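Flagellar basal body protein (Helicobacter pylori, PDB 5NPY) probably serves as a structural subunit of the flagellar hook, the curved segment that couples the rod of the basal body to the filament. Local coordinates at residues 490-495 / 500-505; 120-125 / 506-511; 211-216 / 296-301; 400-405 / 444-449; 262-267 / 280-285. One frame throughout, in Å; residues are numbered along the deposited sequence.

Overall arrangement
Contact 2 opens first along the chain, at 120-125, and closes last, at 506-511, so the other four lie nested in its loop of 380 residues. Within it, contact 3 ties 211-216 to 296-301 and encloses contact 5, which packs helix 279-289 on strand 260-266. Contact 4 then joins 400-405 to 444-449 across two sheets, and contact 1 folds the hairpin 490-495/500-505 just before contact 2 closes. No loops cross. Contacts 1 and 2 share strand 499-509 and lie in the half of the molecule that includes the D1 family region, whereas contacts 3 and 5 occupy the far side; the centres of contacts 2 and 5 are about 83 Å apart.

Contact 1 (490-495 / 500-505); sequences ISLAFS and EPVARI
Ile-490 faces both Val-502 and Ala-503, which puts a classic beta bulge into the antiparallel hairpin of strands 489-494 and 499-509. Backbone bonds carry most of the pairing. Ile-490 N gives to Ala-503 O (2.7 Å), while Ile-490 O takes Val-502 N at 2.6 Å, with an N-H...O angle of 169°, and a weak, longer bond from Ala-503 N. Beyond the bulge the pair Leu-492/Glu-500 is hydrogen-bonded in both directions, Leu-492 N to Glu-500 O (3.0 Å) and Glu-500 N to Leu-492 O. Apolar contacts form around Ile-490 and Leu-492. The CD1 end of Ile-490 meets CD1 of Ile-505 at 3.7 Å, and Leu-492 CD1 lies 3.8 Å from Val-502 CG1, the two side chains crossing at about a right angle. Val-502 CG1 stands opposite its own carbonyl carbon (chi1 -53°), the placement that brings it to the leucine. The buried carboxylate of Glu-500 forms a salt bridge to Lys-151 and a hydrogen bond to Ser-159. On the other face Ser-491 and Pro-501 form a non-hydrogen-bonded pair, their CA atoms only 3.5 Å apart, and Ser-491 OG rests 3.6 Å from Pro-501 CB.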
# COMPACT_ATOMS: atom_id res chain seq x y z
N ILE A 490 13.28 10.52 22.61
CA ILE A 490 13.82 9.19 22.86
C ILE A 490 13.06 8.20 22.00
O ILE A 490 11.85 7.99 22.20
CB ILE A 490 13.72 8.81 24.35
CG1 ILE A 490 14.43 9.87 25.21
CG2 ILE A 490 14.25 7.38 24.60
CD1 ILE A 490 14.33 9.61 26.69
N SER A 491 13.75 7.56 21.06
CA SER A 491 13.16 6.55 20.20
C SER A 491 13.86 5.21 20.41
O SER A 491 15.05 5.15 20.74
CB SER A 491 13.26 6.95 18.73
OG SER A 491 12.97 8.33 18.58
N LEU A 492 13.11 4.14 20.19
CA LEU A 492 13.63 2.78 20.28
C LEU A 492 13.59 2.13 18.91
O LEU A 492 12.58 2.23 18.20
CB LEU A 492 12.83 1.97 21.31
CG LEU A 492 12.79 2.58 22.72
CD1 LEU A 492 11.96 1.74 23.68
CD2 LEU A 492 14.21 2.76 23.26
N ALA A 493 14.68 1.48 18.52
CA ALA A 493 14.72 0.66 17.32
C ALA A 493 14.58 -0.81 17.68
O ALA A 493 14.97 -1.25 18.77
CB ALA A 493 16.03 0.86 16.54
N PHE A 494 14.00 -1.57 16.75
CA PHE A 494 13.75 -2.98 16.97
C PHE A 494 14.23 -3.79 15.77
O PHE A 494 14.62 -3.23 14.74
CB PHE A 494 12.27 -3.25 17.25
CG PHE A 494 11.80 -2.70 18.57
CD1 PHE A 494 11.62 -3.54 19.65
CD2 PHE A 494 11.58 -1.33 18.74
CE1 PHE A 494 11.20 -3.05 20.87
CE2 PHE A 494 11.16 -0.83 19.95
CZ PHE A 494 10.97 -1.68 21.02
N SER A 495 14.22 -5.11 15.92
CA SER A 495 14.72 -5.99 14.87
C SER A 495 13.88 -5.91 13.60
O SER A 495 14.41 -6.07 12.50
CB SER A 495 14.76 -7.43 15.37
OG SER A 495 13.64 -7.67 16.20
N GLU A 500 10.35 3.94 16.72
CA GLU A 500 9.31 4.84 17.18
C GLU A 500 9.78 5.55 18.43
O GLU A 500 10.37 4.93 19.32
CB GLU A 500 8.00 4.10 17.50
CG GLU A 500 7.49 3.22 16.37
CD GLU A 500 6.08 2.70 16.62
OE1 GLU A 500 5.52 2.97 17.71
OE2 GLU A 500 5.54 2.03 15.72
N PRO A 501 9.54 6.85 18.53
CA PRO A 501 9.81 7.54 19.79
C PRO A 501 8.89 7.01 20.88
O PRO A 501 7.80 6.50 20.60
CB PRO A 501 9.51 9.01 19.46
CG PRO A 501 8.54 8.94 18.33
CD PRO A 501 8.94 7.75 17.53
N VAL A 502 9.37 7.09 22.12
CA VAL A 502 8.57 6.68 23.28
C VAL A 502 8.48 7.75 24.35
O VAL A 502 7.56 7.69 25.19
CB VAL A 502 9.14 5.37 23.89
CG1 VAL A 502 9.27 4.30 22.82
CG2 VAL A 502 10.48 5.63 24.56
N ALA A 503 9.38 8.74 24.39
CA ALA A 503 9.42 9.75 25.44
C ALA A 503 10.29 10.91 24.98
O ALA A 503 10.90 10.87 23.91
CB ALA A 503 9.94 9.16 26.76
N ARG A 504 10.33 11.96 25.81
CA ARG A 504 11.37 12.98 25.70
C ARG A 504 11.73 13.47 27.09
O ARG A 504 10.90 13.43 28.00
CB ARG A 504 10.97 14.16 24.82
CG ARG A 504 10.03 15.17 25.48
CD ARG A 504 9.61 16.20 24.45
NE ARG A 504 10.75 16.97 23.97
CZ ARG A 504 10.77 17.67 22.84
NH1 ARG A 504 9.71 17.69 22.04
NH2 ARG A 504 11.85 18.34 22.50
N ILE A 505 12.97 13.93 27.23
CA ILE A 505 13.47 14.42 28.51
C ILE A 505 12.86 15.78 28.80
O ILE A 505 12.89 16.69 27.96
CB ILE A 505 15.00 14.51 28.49
CG1 ILE A 505 15.62 13.15 28.13
CG2 ILE A 505 15.53 14.98 29.85
CD1 ILE A 505 15.44 12.09 29.20

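Contact 2 (120-125 / 506-511); sequences NFLTRA and GILAFT
Leu-122 against Phe-510 and Leu-508 is a buried, wholly apolar contact that joins strand 121-123, in the D1 family region, to the end of strand 499-509, far away in sequence. The two strands are not paired here: the CA atoms of Leu-122 and Leu-508 are 8.2 Å apart, and side chains fill the gap. The two main side chains come from opposite directions, and the leucine fork meets the far rim of the ring. Leu-122 CD2 lies at the ring edge, near its plane, 3.7 Å from Phe-510 CE1, while Leu-122 CD1 is 3.8 Å from Phe-510 CZ. With Phe-510 CG opposite the carbonyl carbon (chi1 -55°) the ring swings toward Leu-122, and chi2 near 85° sets its rotation, bringing the CE1-CZ edge to the fork. CB of Leu-508, two residues before the phenylalanine, approaches Leu-122 CD2 more loosely, at 4.4 Å. Trp-96 touches both Leu-122 and Phe-510, and Leu-508 continues the apolar layer onto Val-98 and Met-107. Between these two segments the contact rests on van der Waals packing and burial of hydrocarbon, their backbones being hydrogen-bonded to other strands.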
# COMPACT_ATOMS: atom_id res chain seq x y z
N ASN A 120 9.19 18.87 43.13
CA ASN A 120 9.92 18.75 41.91
C ASN A 120 11.18 19.49 42.08
O ASN A 120 11.25 20.48 42.75
CB ASN A 120 9.15 19.37 40.79
CG ASN A 120 8.24 18.40 40.17
OD1 ASN A 120 7.14 18.73 39.81
ND2 ASN A 120 8.67 17.17 40.08
N PHE A 121 12.22 18.99 41.47
CA PHE A 121 13.48 19.64 41.58
C PHE A 121 14.04 19.89 40.21
O PHE A 121 13.59 19.36 39.24
CB PHE A 121 14.43 18.75 42.36
CG PHE A 121 13.94 18.41 43.71
CD1 PHE A 121 13.64 19.40 44.60
CD2 PHE A 121 13.74 17.12 44.07
CE1 PHE A 121 13.16 19.11 45.84
CE2 PHE A 121 13.27 16.81 45.31
CZ PHE A 121 12.97 17.80 46.19
N LEU A 122 15.02 20.74 40.15
CA LEU A 122 15.70 21.05 38.90
C LEU A 122 17.18 20.70 39.05
O LEU A 122 17.75 20.87 40.13
CB LEU A 122 15.53 22.52 38.54
CG LEU A 122 14.05 22.87 38.48
CD1 LEU A 122 13.79 24.12 39.30
CD2 LEU A 122 13.59 23.03 37.04
N THR A 123 17.79 20.21 37.98
CA THR A 123 19.19 19.83 38.02
C THR A 123 19.77 19.99 36.62
O THR A 123 19.05 19.93 35.63
CB THR A 123 19.40 18.38 38.51
OG1 THR A 123 20.78 18.04 38.46
CG2 THR A 123 18.65 17.40 37.66
N ARG A 124 21.09 20.20 36.56
CA ARG A 124 21.81 20.09 35.31
C ARG A 124 22.69 18.84 35.27
O ARG A 124 23.39 18.62 34.28
CB ARG A 124 22.64 21.36 35.06
CG ARG A 124 22.98 21.59 33.58
CD ARG A 124 23.76 22.90 33.35
NE ARG A 124 22.87 24.04 33.15
CZ ARG A 124 22.53 24.53 31.97
NH1 ARG A 124 23.01 23.99 30.86
NH2 ARG A 124 21.71 25.56 31.90
N ALA A 125 22.65 18.00 36.32
CA ALA A 125 23.35 16.72 36.31
C ALA A 125 22.57 15.71 35.47
O ALA A 125 21.40 15.42 35.76
CB ALA A 125 23.52 16.19 37.74
N GLY A 506 12.29 15.93 29.99
CA GLY A 506 11.82 17.23 30.42
C GLY A 506 12.95 18.25 30.48
O GLY A 506 14.08 17.94 30.88
N ILE A 507 12.64 19.47 30.03
CA ILE A 507 13.54 20.61 30.11
C ILE A 507 12.69 21.82 30.48
O ILE A 507 11.63 22.04 29.88
CB ILE A 507 14.29 20.87 28.79
CG1 ILE A 507 15.29 19.76 28.49
CG2 ILE A 507 15.04 22.20 28.84
CD1 ILE A 507 16.58 19.85 29.31
N LEU A 508 13.13 22.58 31.47
CA LEU A 508 12.42 23.79 31.89
C LEU A 508 13.42 24.91 32.07
O LEU A 508 14.54 24.69 32.55
CB LEU A 508 11.63 23.57 33.19
CG LEU A 508 10.51 22.53 33.13
CD1 LEU A 508 10.07 22.16 34.52
CD2 LEU A 508 9.32 23.05 32.32
N ALA A 509 13.02 26.12 31.68
CA ALA A 509 13.85 27.31 31.81
C ALA A 509 13.13 28.35 32.65
O ALA A 509 11.94 28.23 32.96
CB ALA A 509 14.21 27.88 30.43
N PHE A 510 13.87 29.40 33.01
CA PHE A 510 13.34 30.49 33.80
C PHE A 510 13.98 31.78 33.33
O PHE A 510 15.11 31.78 32.83
CB PHE A 510 13.63 30.31 35.29
CG PHE A 510 13.15 29.01 35.85
CD1 PHE A 510 13.92 27.86 35.75
CD2 PHE A 510 11.92 28.93 36.50
CE1 PHE A 510 13.47 26.66 36.28
CE2 PHE A 510 11.47 27.74 37.02
CZ PHE A 510 12.24 26.60 36.91
N THR A 511 13.25 32.88 33.49
CA THR A 511 13.81 34.18 33.17
C THR A 511 14.77 34.68 34.24
O THR A 511 15.48 35.67 34.00
CB THR A 511 12.70 35.21 32.95
OG1 THR A 511 11.91 35.32 34.14
CG2 THR A 511 11.82 34.82 31.76

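Contact 3 (211-216 / 296-301); sequences FFLNDK and LIKSEK
The end of helix 209-212 lies beside strand 293-298 without pairing to it, the CA atoms of Phe-212 and Leu-296 being 9.2 Å apart, and the chain leaves helical geometry at Leu-213. Phe-212 and Leu-296 bridge the gap, their side chains crossing at a slant: Leu-296 CD2 reaches Phe-212 CD2 at 3.7 Å, with CD1 of the leucine 4.1 Å from the same ring atom. Leu-296 holds its CG opposite the backbone N (chi1 -176°), which carries the fork toward the phenylalanine. The helix end and the loop after it thus pack on an antiparallel sheet in which strand 293-298 pairs with 308-313; Leu-308 touches Phe-212, and Phe-224 of helix 221-226 touches Leu-296. Further along, the extended side chain of Lys-298 brings only its CE near Leu-213, 4.3 Å from Leu-213 CD1. Its ammonium group is held by the carbonyls of Gly-217, Ala-303 and Lys-304. A water adds a weak link, accepting from Lys-298 NZ (3.2 Å) and donating to Lys-216 O (3.3 Å).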
# COMPACT_ATOMS: atom_id res chain seq x y z
N PHE A 211 -7.58 -16.29 -17.60
CA PHE A 211 -8.75 -15.49 -17.28
C PHE A 211 -10.05 -16.08 -17.82
O PHE A 211 -11.07 -16.00 -17.15
CB PHE A 211 -8.58 -14.08 -17.83
CG PHE A 211 -9.66 -13.12 -17.40
CD1 PHE A 211 -9.95 -12.93 -16.05
CD2 PHE A 211 -10.37 -12.38 -18.33
CE1 PHE A 211 -10.93 -12.03 -15.66
CE2 PHE A 211 -11.35 -11.49 -17.94
CZ PHE A 211 -11.63 -11.30 -16.60
N PHE A 212 -10.01 -16.68 -19.03
CA PHE A 212 -11.20 -17.19 -19.71
C PHE A 212 -11.64 -18.57 -19.21
O PHE A 212 -12.79 -18.94 -19.44
CB PHE A 212 -10.97 -17.27 -21.23
CG PHE A 212 -11.04 -15.94 -21.95
CD1 PHE A 212 -11.43 -14.79 -21.29
CD2 PHE A 212 -10.69 -15.83 -23.29
CE1 PHE A 212 -11.48 -13.55 -21.96
CE2 PHE A 212 -10.73 -14.61 -23.96
CZ PHE A 212 -11.13 -13.46 -23.29
N LEU A 213 -10.77 -19.34 -18.56
CA LEU A 213 -11.12 -20.63 -17.98
C LEU A 213 -11.37 -20.51 -16.47
O LEU A 213 -10.79 -19.65 -15.79
CB LEU A 213 -10.01 -21.66 -18.23
CG LEU A 213 -9.80 -21.88 -19.73
CD1 LEU A 213 -8.72 -22.94 -20.06
CD2 LEU A 213 -11.11 -22.21 -20.45
N ASN A 214 -12.22 -21.39 -15.95
CA ASN A 214 -12.42 -21.45 -14.51
C ASN A 214 -11.51 -22.53 -13.90
O ASN A 214 -10.75 -23.19 -14.59
CB ASN A 214 -13.89 -21.70 -14.18
CG ASN A 214 -14.38 -23.07 -14.64
OD1 ASN A 214 -13.60 -23.96 -14.99
ND2 ASN A 214 -15.69 -23.24 -14.64
N ASP A 215 -11.61 -22.70 -12.58
CA ASP A 215 -10.76 -23.66 -11.88
C ASP A 215 -10.81 -25.06 -12.49
O ASP A 215 -9.80 -25.78 -12.48
CB ASP A 215 -11.14 -23.72 -10.40
CG ASP A 215 -10.24 -22.86 -9.54
OD1 ASP A 215 -9.70 -21.86 -10.06
OD2 ASP A 215 -10.06 -23.20 -8.35
N LYS A 216 -11.96 -25.46 -13.02
CA LYS A 216 -12.12 -26.75 -13.68
C LYS A 216 -11.73 -26.72 -15.16
O LYS A 216 -12.05 -27.67 -15.89
CB LYS A 216 -13.56 -27.24 -13.53
CG LYS A 216 -13.97 -27.51 -12.08
CD LYS A 216 -15.20 -28.40 -11.98
CE LYS A 216 -16.43 -27.63 -11.50
NZ LYS A 216 -17.54 -28.53 -11.06
N LEU A 296 -14.62 -19.32 -29.17
CA LEU A 296 -13.45 -19.60 -28.34
C LEU A 296 -13.27 -21.11 -28.18
O LEU A 296 -14.19 -21.80 -27.72
CB LEU A 296 -13.59 -18.93 -26.98
CG LEU A 296 -12.37 -19.07 -26.06
CD1 LEU A 296 -11.24 -18.25 -26.61
CD2 LEU A 296 -12.73 -18.64 -24.65
N ILE A 297 -12.09 -21.63 -28.55
CA ILE A 297 -11.79 -23.06 -28.46
C ILE A 297 -10.44 -23.29 -27.77
O ILE A 297 -9.57 -22.42 -27.71
CB ILE A 297 -11.79 -23.75 -29.85
CG1 ILE A 297 -10.79 -23.07 -30.79
CG2 ILE A 297 -13.16 -23.75 -30.48
CD1 ILE A 297 -10.16 -24.00 -31.78
N LYS A 298 -10.26 -24.51 -27.27
CA LYS A 298 -8.97 -24.91 -26.73
C LYS A 298 -8.13 -25.49 -27.84
O LYS A 298 -8.62 -26.26 -28.67
CB LYS A 298 -9.13 -25.95 -25.62
CG LYS A 298 -9.89 -25.51 -24.40
CD LYS A 298 -9.98 -26.70 -23.45
CE LYS A 298 -10.41 -26.30 -22.06
NZ LYS A 298 -10.47 -27.51 -21.16
N SER A 299 -6.85 -25.11 -27.87
CA SER A 299 -5.93 -25.60 -28.88
C SER A 299 -5.64 -27.09 -28.73
O SER A 299 -5.15 -27.72 -29.68
CB SER A 299 -4.62 -24.83 -28.80
OG SER A 299 -4.07 -24.96 -27.50
N GLU A 300 -5.90 -27.64 -27.55
CA GLU A 300 -5.74 -29.06 -27.23
C GLU A 300 -6.90 -29.38 -26.29
O GLU A 300 -6.83 -29.06 -25.10
CB GLU A 300 -4.38 -29.32 -26.60
CG GLU A 300 -4.24 -30.63 -25.85
CD GLU A 300 -3.02 -30.62 -24.93
OE1 GLU A 300 -2.29 -29.60 -24.93
OE2 GLU A 300 -2.79 -31.63 -24.22
N LYS A 301 -7.97 -29.96 -26.84
CA LYS A 301 -9.26 -29.90 -26.15
C LYS A 301 -9.37 -30.88 -24.99
O LYS A 301 -10.28 -30.73 -24.15
CB LYS A 301 -10.41 -30.10 -27.14
CG LYS A 301 -11.59 -29.10 -26.90
CD LYS A 301 -11.41 -27.77 -27.68
CE LYS A 301 -12.55 -26.76 -27.44
NZ LYS A 301 -12.77 -26.29 -26.05
O HOH W 1 -12.13 -29.02 -18.89

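Contact 4 (400-405 / 444-449); sequences VKSYIV and LTYSLD
Val-400 meets Leu-448 tip to tip, the first touch between two sheets that pack face to face. Leu-448 CD1 sits against the whole branched end of the valine, 3.8 Å from Val-400 CG1 and 4.0 Å from both Val-400 CB and CG2. In Val-400, CG1 lies opposite the backbone N (chi1 -177°) and CG2 opposite the carbonyl carbon, a setting that turns both methyls to Leu-448 CD1. Two residues on, Ser-402 comes to the edge of the Tyr-446 ring: its OG is 3.6 Å from Tyr-446 CE1 and its CB, close to the ring plane, 3.9 Å from the same carbon. The tyrosine reaches across because its CG stands opposite the backbone N (chi1 -175°). Ser-402 OG and Tyr-446 OH are not bonded to each other, yet both hydrogen-bond to Ser-375 OG, so one hydroxyl on strand 370-381 gathers the polar atoms of a largely apolar interface. Ile-404, further along, leans on Phe-439 of strand 435-439. Strand 396-406 runs between strands 370-381 and 411-423 in one sheet; strand 442-447 runs between 435-439 and 192-198 in the other, where Val-193, Ile-195, Met-435 and Leu-437 flank the Tyr-446 side chain.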
# COMPACT_ATOMS: atom_id res chain seq x y z
N VAL A 400 -9.41 -7.81 -11.15
CA VAL A 400 -8.39 -8.17 -10.17
C VAL A 400 -8.87 -9.33 -9.29
O VAL A 400 -9.94 -9.25 -8.66
CB VAL A 400 -8.00 -6.96 -9.31
CG1 VAL A 400 -6.88 -7.33 -8.35
CG2 VAL A 400 -7.69 -5.67 -10.21
N LYS A 401 -8.05 -10.37 -9.19
CA LYS A 401 -8.32 -11.58 -8.40
C LYS A 401 -7.37 -11.56 -7.20
O LYS A 401 -6.16 -11.69 -7.38
CB LYS A 401 -8.08 -12.80 -9.30
CG LYS A 401 -7.80 -14.13 -8.63
CD LYS A 401 -7.33 -15.17 -9.67
CE LYS A 401 -7.75 -16.58 -9.26
NZ LYS A 401 -7.66 -17.54 -10.39
N SER A 402 -7.92 -11.38 -5.99
CA SER A 402 -7.09 -11.22 -4.79
C SER A 402 -7.36 -12.32 -3.76
O SER A 402 -8.50 -12.74 -3.55
CB SER A 402 -7.30 -9.86 -4.14
OG SER A 402 -7.12 -8.78 -5.05
N TYR A 403 -6.29 -12.75 -3.07
CA TYR A 403 -6.34 -13.83 -2.09
C TYR A 403 -5.07 -13.75 -1.25
O TYR A 403 -4.14 -12.99 -1.55
CB TYR A 403 -6.47 -15.20 -2.77
CG TYR A 403 -5.45 -15.38 -3.88
CD1 TYR A 403 -4.20 -15.95 -3.63
CD2 TYR A 403 -5.73 -14.96 -5.19
CE1 TYR A 403 -3.26 -16.10 -4.64
CE2 TYR A 403 -4.77 -15.09 -6.21
CZ TYR A 403 -3.54 -15.67 -5.91
OH TYR A 403 -2.58 -15.83 -6.88
N ILE A 404 -5.04 -14.57 -0.19
CA ILE A 404 -3.95 -14.60 0.79
C ILE A 404 -3.32 -15.99 0.78
O ILE A 404 -4.02 -17.00 0.94
CB ILE A 404 -4.46 -14.26 2.20
CG1 ILE A 404 -5.02 -12.84 2.23
CG2 ILE A 404 -3.34 -14.42 3.21
CD1 ILE A 404 -5.62 -12.47 3.56
N VAL A 405 -2.00 -16.05 0.61
CA VAL A 405 -1.32 -17.34 0.56
C VAL A 405 -0.43 -17.47 1.78
O VAL A 405 0.17 -16.50 2.24
CB VAL A 405 -0.53 -17.55 -0.75
CG1 VAL A 405 -0.92 -16.54 -1.80
CG2 VAL A 405 0.99 -17.58 -0.51
N LEU A 444 -10.15 -8.11 6.80
CA LEU A 444 -9.15 -7.17 6.31
C LEU A 444 -9.74 -6.36 5.16
O LEU A 444 -10.14 -6.93 4.14
CB LEU A 444 -7.90 -7.92 5.86
CG LEU A 444 -6.66 -7.15 5.40
CD1 LEU A 444 -5.51 -8.12 5.34
CD2 LEU A 444 -6.86 -6.51 4.02
N THR A 445 -9.74 -5.02 5.30
CA THR A 445 -10.19 -4.10 4.25
C THR A 445 -9.03 -3.85 3.28
O THR A 445 -8.00 -3.30 3.68
CB THR A 445 -10.64 -2.76 4.84
OG1 THR A 445 -11.56 -2.98 5.91
CG2 THR A 445 -11.29 -1.84 3.75
N TYR A 446 -9.21 -4.22 2.00
CA TYR A 446 -8.16 -4.12 0.99
C TYR A 446 -8.57 -3.10 -0.07
O TYR A 446 -9.65 -3.23 -0.66
CB TYR A 446 -7.91 -5.49 0.35
CG TYR A 446 -6.76 -5.60 -0.64
CD1 TYR A 446 -6.77 -6.58 -1.61
CD2 TYR A 446 -5.63 -4.80 -0.56
CE1 TYR A 446 -5.74 -6.73 -2.50
CE2 TYR A 446 -4.58 -4.96 -1.45
CZ TYR A 446 -4.65 -5.92 -2.42
OH TYR A 446 -3.64 -6.11 -3.33
N SER A 447 -7.72 -2.09 -0.29
CA SER A 447 -7.98 -1.03 -1.28
C SER A 447 -6.87 -1.02 -2.33
O SER A 447 -5.68 -0.92 -1.99
CB SER A 447 -8.07 0.36 -0.63
OG SER A 447 -9.14 0.44 0.31
N LEU A 448 -7.27 -1.13 -3.59
CA LEU A 448 -6.34 -1.22 -4.70
C LEU A 448 -5.90 0.13 -5.25
O LEU A 448 -5.11 0.16 -6.19
CB LEU A 448 -6.97 -2.04 -5.82
CG LEU A 448 -7.22 -3.49 -5.42
CD1 LEU A 448 -8.05 -4.18 -6.48
CD2 LEU A 448 -5.90 -4.28 -5.17
N ASP A 449 -6.39 1.25 -4.70
CA ASP A 449 -6.41 2.46 -5.51
C ASP A 449 -5.48 3.55 -5.02
O ASP A 449 -5.28 4.52 -5.75
CB ASP A 449 -7.84 3.03 -5.60
CG ASP A 449 -8.39 3.48 -4.26
OD1 ASP A 449 -9.11 4.50 -4.24
OD2 ASP A 449 -8.09 2.82 -3.23

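Contact 5 (262-267 / 280-285); sequences FVFTYG and GDLQKL
Helix 279-289 packs against a mixed beta sheet here, and the contact is a helix-on-sheet junction in which Leu-285 and Leu-282 of the helix press on Phe-264 of strand 260-266. Its main element is a CH-pi contact: Leu-285 CG sits 3.6 Å from the centroid of the Phe-264 ring, 5° off the ring normal and so almost over its centre. The methyl CD2 of Leu-285 lies over the same face, shifted toward the root of the ring, and comes to 3.4 Å from Phe-264 CG and 3.7 Å from Phe-264 CB; the packing is tight. Leu-285 carries its CG opposite the backbone N (chi1 -169°), which sends the isobutyl group off the helix to the ring. One turn earlier, Leu-282 projects from the same side of the helix. Phe-276, on the neighbouring strand 275-276, touches both Phe-264 and Leu-282, and Val-250 of strand 247-252 also packs on Phe-264. Leu-282 approaches the phenylalanine more loosely and obliquely, its CD1 4.0 Å from Phe-264 CD2.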
# COMPACT_ATOMS: atom_id res chain seq x y z
N PHE A 262 -18.17 -6.71 -46.96
CA PHE A 262 -18.60 -6.05 -45.73
C PHE A 262 -17.39 -5.41 -45.05
O PHE A 262 -16.29 -5.95 -45.08
CB PHE A 262 -19.22 -7.01 -44.71
CG PHE A 262 -20.36 -7.81 -45.23
CD1 PHE A 262 -21.67 -7.37 -45.08
CD2 PHE A 262 -20.14 -9.03 -45.85
CE1 PHE A 262 -22.72 -8.11 -45.55
CE2 PHE A 262 -21.19 -9.77 -46.33
CZ PHE A 262 -22.48 -9.31 -46.18
N VAL A 263 -17.61 -4.27 -44.41
CA VAL A 263 -16.58 -3.62 -43.61
C VAL A 263 -17.08 -3.50 -42.18
O VAL A 263 -18.14 -2.91 -41.93
CB VAL A 263 -16.19 -2.25 -44.17
CG1 VAL A 263 -15.17 -1.59 -43.25
CG2 VAL A 263 -15.62 -2.39 -45.57
N PHE A 264 -16.32 -4.06 -41.25
CA PHE A 264 -16.48 -3.84 -39.83
C PHE A 264 -15.35 -2.93 -39.36
O PHE A 264 -14.24 -2.97 -39.91
CB PHE A 264 -16.45 -5.15 -39.04
CG PHE A 264 -17.40 -6.20 -39.55
CD1 PHE A 264 -18.49 -5.87 -40.34
CD2 PHE A 264 -17.21 -7.52 -39.21
CE1 PHE A 264 -19.36 -6.84 -40.79
CE2 PHE A 264 -18.09 -8.51 -39.65
CZ PHE A 264 -19.17 -8.17 -40.44
N THR A 265 -15.63 -2.10 -38.35
CA THR A 265 -14.69 -1.09 -37.88
C THR A 265 -14.62 -1.11 -36.36
O THR A 265 -15.65 -1.07 -35.68
CB THR A 265 -15.09 0.31 -38.34
OG1 THR A 265 -15.05 0.39 -39.78
CG2 THR A 265 -14.18 1.37 -37.74
N TYR A 266 -13.40 -1.13 -35.81
CA TYR A 266 -13.24 -1.09 -34.37
C TYR A 266 -13.60 0.28 -33.83
O TYR A 266 -13.14 1.31 -34.36
CB TYR A 266 -11.81 -1.47 -33.97
CG TYR A 266 -11.59 -1.42 -32.47
CD1 TYR A 266 -11.07 -0.28 -31.85
CD2 TYR A 266 -11.93 -2.51 -31.66
CE1 TYR A 266 -10.88 -0.22 -30.47
CE2 TYR A 266 -11.73 -2.47 -30.27
CZ TYR A 266 -11.20 -1.33 -29.69
OH TYR A 266 -11.01 -1.27 -28.34
N GLY A 267 -14.38 0.29 -32.77
CA GLY A 267 -14.80 1.52 -32.12
C GLY A 267 -16.05 1.29 -31.29
O GLY A 267 -16.56 0.18 -31.20
N GLY A 280 -17.52 -10.32 -28.20
CA GLY A 280 -18.94 -10.49 -28.40
C GLY A 280 -19.48 -9.62 -29.52
O GLY A 280 -20.14 -10.12 -30.44
N ASP A 281 -19.19 -8.32 -29.48
CA ASP A 281 -19.66 -7.45 -30.57
C ASP A 281 -19.22 -7.99 -31.92
O ASP A 281 -19.99 -7.94 -32.89
CB ASP A 281 -19.16 -6.00 -30.45
CG ASP A 281 -19.47 -5.34 -29.14
OD1 ASP A 281 -20.61 -5.55 -28.68
OD2 ASP A 281 -18.68 -4.48 -28.66
N LEU A 282 -17.99 -8.52 -32.02
CA LEU A 282 -17.55 -9.01 -33.33
C LEU A 282 -18.24 -10.33 -33.68
O LEU A 282 -18.57 -10.58 -34.85
CB LEU A 282 -16.03 -9.16 -33.35
CG LEU A 282 -15.47 -9.85 -34.60
CD1 LEU A 282 -15.69 -8.94 -35.78
CD2 LEU A 282 -14.00 -10.15 -34.47
N GLN A 283 -18.48 -11.17 -32.68
CA GLN A 283 -19.19 -12.42 -32.93
C GLN A 283 -20.58 -12.14 -33.50
O GLN A 283 -20.97 -12.69 -34.55
CB GLN A 283 -19.28 -13.21 -31.63
CG GLN A 283 -20.03 -14.51 -31.71
CD GLN A 283 -20.38 -15.06 -30.34
OE1 GLN A 283 -21.20 -14.49 -29.63
NE2 GLN A 283 -19.73 -16.17 -29.97
N LYS A 284 -21.33 -11.27 -32.84
CA LYS A 284 -22.68 -10.91 -33.26
C LYS A 284 -22.68 -10.30 -34.66
O LYS A 284 -23.52 -10.63 -35.50
CB LYS A 284 -23.29 -9.94 -32.25
CG LYS A 284 -24.77 -9.68 -32.37
CD LYS A 284 -25.17 -8.52 -31.48
CE LYS A 284 -26.67 -8.32 -31.47
NZ LYS A 284 -27.02 -6.87 -31.47
N LEU A 285 -21.74 -9.39 -34.92
CA LEU A 285 -21.67 -8.75 -36.22
C LEU A 285 -21.33 -9.76 -37.31
O LEU A 285 -21.98 -9.79 -38.36
CB LEU A 285 -20.63 -7.62 -36.16
CG LEU A 285 -20.51 -6.60 -37.28
CD1 LEU A 285 -21.85 -5.90 -37.53
CD2 LEU A 285 -19.41 -5.60 -36.89